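Local coordinates for protein endostatin (Mus musculus, PDB 1KOE) that inhibits angiogenesis, being the heparin-binding C-terminal fragment of the collagen XVIII alpha1 chain, with a fold related to C-type lectins, at residues Val72-Ser76 with Trp77-Phe81. Residues are numbered along the deposited sequence; the frame is centred on the assembly and turned at random.
Sequences VLSPS and WDSLF
At the entry to the short helix 77-80 of endostatin, Ser76 and Ser79 join their hydroxyls where the chain leaves edge strand 72-74 of the five-stranded mixed sheet. Ser76 OG and Ser79 OG lie 2.7 Å apart in a hydrogen bond that either could donate. Ser76 OG sits between its own backbone N and carbonyl carbon (chi1 68°), which turns it over the first turn of the helix, 3.1 Å from Ser79 N. The Ser79 hydroxyl swings back to meet it, anti to its carbonyl carbon (chi1 -58°), and also lies against the proline ring, with Ser79 OG 3.5 Å from Pro75 CG. A second serine grips the carbonyl of Ser76: Ser74 OG donates to Ser76 O over 2.9 Å, 17° out of the carbonyl plane, spanning Pro75. The same Ser74 OG packs on carbon, 3.6 Å from Ser79 CB and 3.9 Å from Leu80 CD2, so the leucine branch flanks the serine-to-carbonyl bond. Within the turn, Leu80 N bonds to Trp77 O at 3.0 Å. Just past the helix, Phe81 puts CE2 over the centre of the Trp77 ring, 3.3 Å above its plane. Tyr52 O accepts a hydrogen bond from the indole NE1, and Tyr52 OH is bonded to Asp78 OD1, while on the strand side Leu73 and Ser74 pair with the single residue Ile65, forming a classic beta bulge. Ser74 and Ser76 are buried, and each hydroxyl finds a hydrogen-bonding partner two or three residues along the chain. Two short polar links thus tie the strand end to the helix start across Pro75, and probably limit rotation of the three serine hydroxyls.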
loop_
_atom_site.group_PDB
_atom_site.type_symbol
_atom_site.label_atom_id
_atom_site.label_comp_id
_atom_site.label_asym_id
_atom_site.label_seq_id
_atom_site.Cartn_x
_atom_site.Cartn_y
_atom_site.Cartn_z
ATOM N N VAL A 72 3.570 -15.321 -4.610
ATOM C CA VAL A 72 3.620 -14.356 -5.695
ATOM C C VAL A 72 2.299 -13.670 -5.936
ATOM O O VAL A 72 1.266 -14.334 -6.085
ATOM C CB VAL A 72 4.141 -14.998 -6.993
ATOM C CG1 VAL A 72 4.310 -13.942 -8.092
ATOM C CG2 VAL A 72 5.455 -15.719 -6.715
ATOM N N LEU A 73 2.340 -12.335 -5.943
ATOM C CA LEU A 73 1.148 -11.496 -6.148
ATOM C C LEU A 73 1.084 -10.900 -7.543
ATOM O O LEU A 73 0.013 -10.773 -8.123
ATOM C CB LEU A 73 1.114 -10.349 -5.125
ATOM C CG LEU A 73 1.201 -10.737 -3.650
ATOM C CD1 LEU A 73 1.231 -9.484 -2.819
ATOM C CD2 LEU A 73 0.043 -11.606 -3.235
ATOM N N SER A 74 2.236 -10.526 -8.075
ATOM C CA SER A 74 2.310 -9.911 -9.395
ATOM C C SER A 74 3.707 -10.178 -9.962
ATOM O O SER A 74 4.678 -10.301 -9.209
ATOM C CB SER A 74 2.046 -8.395 -9.260
ATOM O OG SER A 74 2.231 -7.717 -10.482
ATOM N N PRO A 75 3.815 -10.324 -11.298
ATOM C CA PRO A 75 5.107 -10.581 -11.953
ATOM C C PRO A 75 6.127 -9.447 -11.844
ATOM O O PRO A 75 7.340 -9.679 -11.925
ATOM C CB PRO A 75 4.708 -10.868 -13.408
ATOM C CG PRO A 75 3.392 -10.153 -13.565
ATOM C CD PRO A 75 2.699 -10.391 -12.261
ATOM N N SER A 76 5.642 -8.233 -11.609
ATOM C CA SER A 76 6.513 -7.073 -11.483
ATOM C C SER A 76 5.740 -5.896 -10.919
ATOM O O SER A 76 4.512 -5.911 -10.825
ATOM C CB SER A 76 7.059 -6.652 -12.851
ATOM O OG SER A 76 6.013 -6.145 -13.663
ATOM N N TRP A 77 6.487 -4.860 -10.572
ATOM C CA TRP A 77 5.930 -3.620 -10.050
ATOM C C TRP A 77 5.171 -2.920 -11.179
ATOM O O TRP A 77 4.022 -2.518 -11.018
ATOM C CB TRP A 77 7.090 -2.747 -9.562
ATOM C CG TRP A 77 6.710 -1.384 -9.049
ATOM C CD1 TRP A 77 7.033 -0.177 -9.616
ATOM C CD2 TRP A 77 6.067 -1.077 -7.797
ATOM N NE1 TRP A 77 6.655 0.854 -8.791
ATOM C CE2 TRP A 77 6.066 0.336 -7.663
ATOM C CE3 TRP A 77 5.502 -1.859 -6.772
ATOM C CZ2 TRP A 77 5.518 0.989 -6.541
ATOM C CZ3 TRP A 77 4.956 -1.216 -5.659
ATOM C CH2 TRP A 77 4.972 0.201 -5.552
ATOM N N ASP A 78 5.797 -2.847 -12.349
ATOM C CA ASP A 78 5.195 -2.194 -13.508
ATOM C C ASP A 78 3.836 -2.752 -13.860
ATOM O O ASP A 78 2.949 -2.014 -14.276
ATOM C CB ASP A 78 6.104 -2.309 -14.736
ATOM C CG ASP A 78 7.220 -1.300 -14.731
ATOM O OD1 ASP A 78 7.236 -0.430 -13.835
ATOM O OD2 ASP A 78 8.083 -1.387 -15.632
ATOM N N SER A 79 3.675 -4.060 -13.715
ATOM C CA SER A 79 2.407 -4.706 -14.047
ATOM C C SER A 79 1.229 -4.118 -13.294
ATOM O O SER A 79 0.109 -4.085 -13.802
ATOM C CB SER A 79 2.484 -6.210 -13.767
ATOM O OG SER A 79 3.532 -6.777 -14.523
ATOM N N LEU A 80 1.476 -3.649 -12.078
ATOM C CA LEU A 80 0.404 -3.068 -11.274
ATOM C C LEU A 80 -0.080 -1.714 -11.805
ATOM O O LEU A 80 -1.237 -1.334 -11.605
ATOM C CB LEU A 80 0.867 -2.884 -9.820
ATOM C CG LEU A 80 1.252 -4.089 -8.961
ATOM C CD1 LEU A 80 1.764 -3.571 -7.618
ATOM C CD2 LEU A 80 0.064 -5.011 -8.749
ATOM N N PHE A 81 0.803 -1.008 -12.503
ATOM C CA PHE A 81 0.506 0.338 -12.986
ATOM C C PHE A 81 0.248 0.449 -14.476
ATOM O O PHE A 81 0.273 1.543 -15.043
ATOM C CB PHE A 81 1.658 1.271 -12.557
ATOM C CG PHE A 81 1.925 1.232 -11.087
ATOM C CD1 PHE A 81 1.132 1.974 -10.206
ATOM C CD2 PHE A 81 2.932 0.411 -10.568
ATOM C CE1 PHE A 81 1.331 1.888 -8.822
ATOM C CE2 PHE A 81 3.138 0.316 -9.203
ATOM C CZ PHE A 81 2.338 1.053 -8.313
#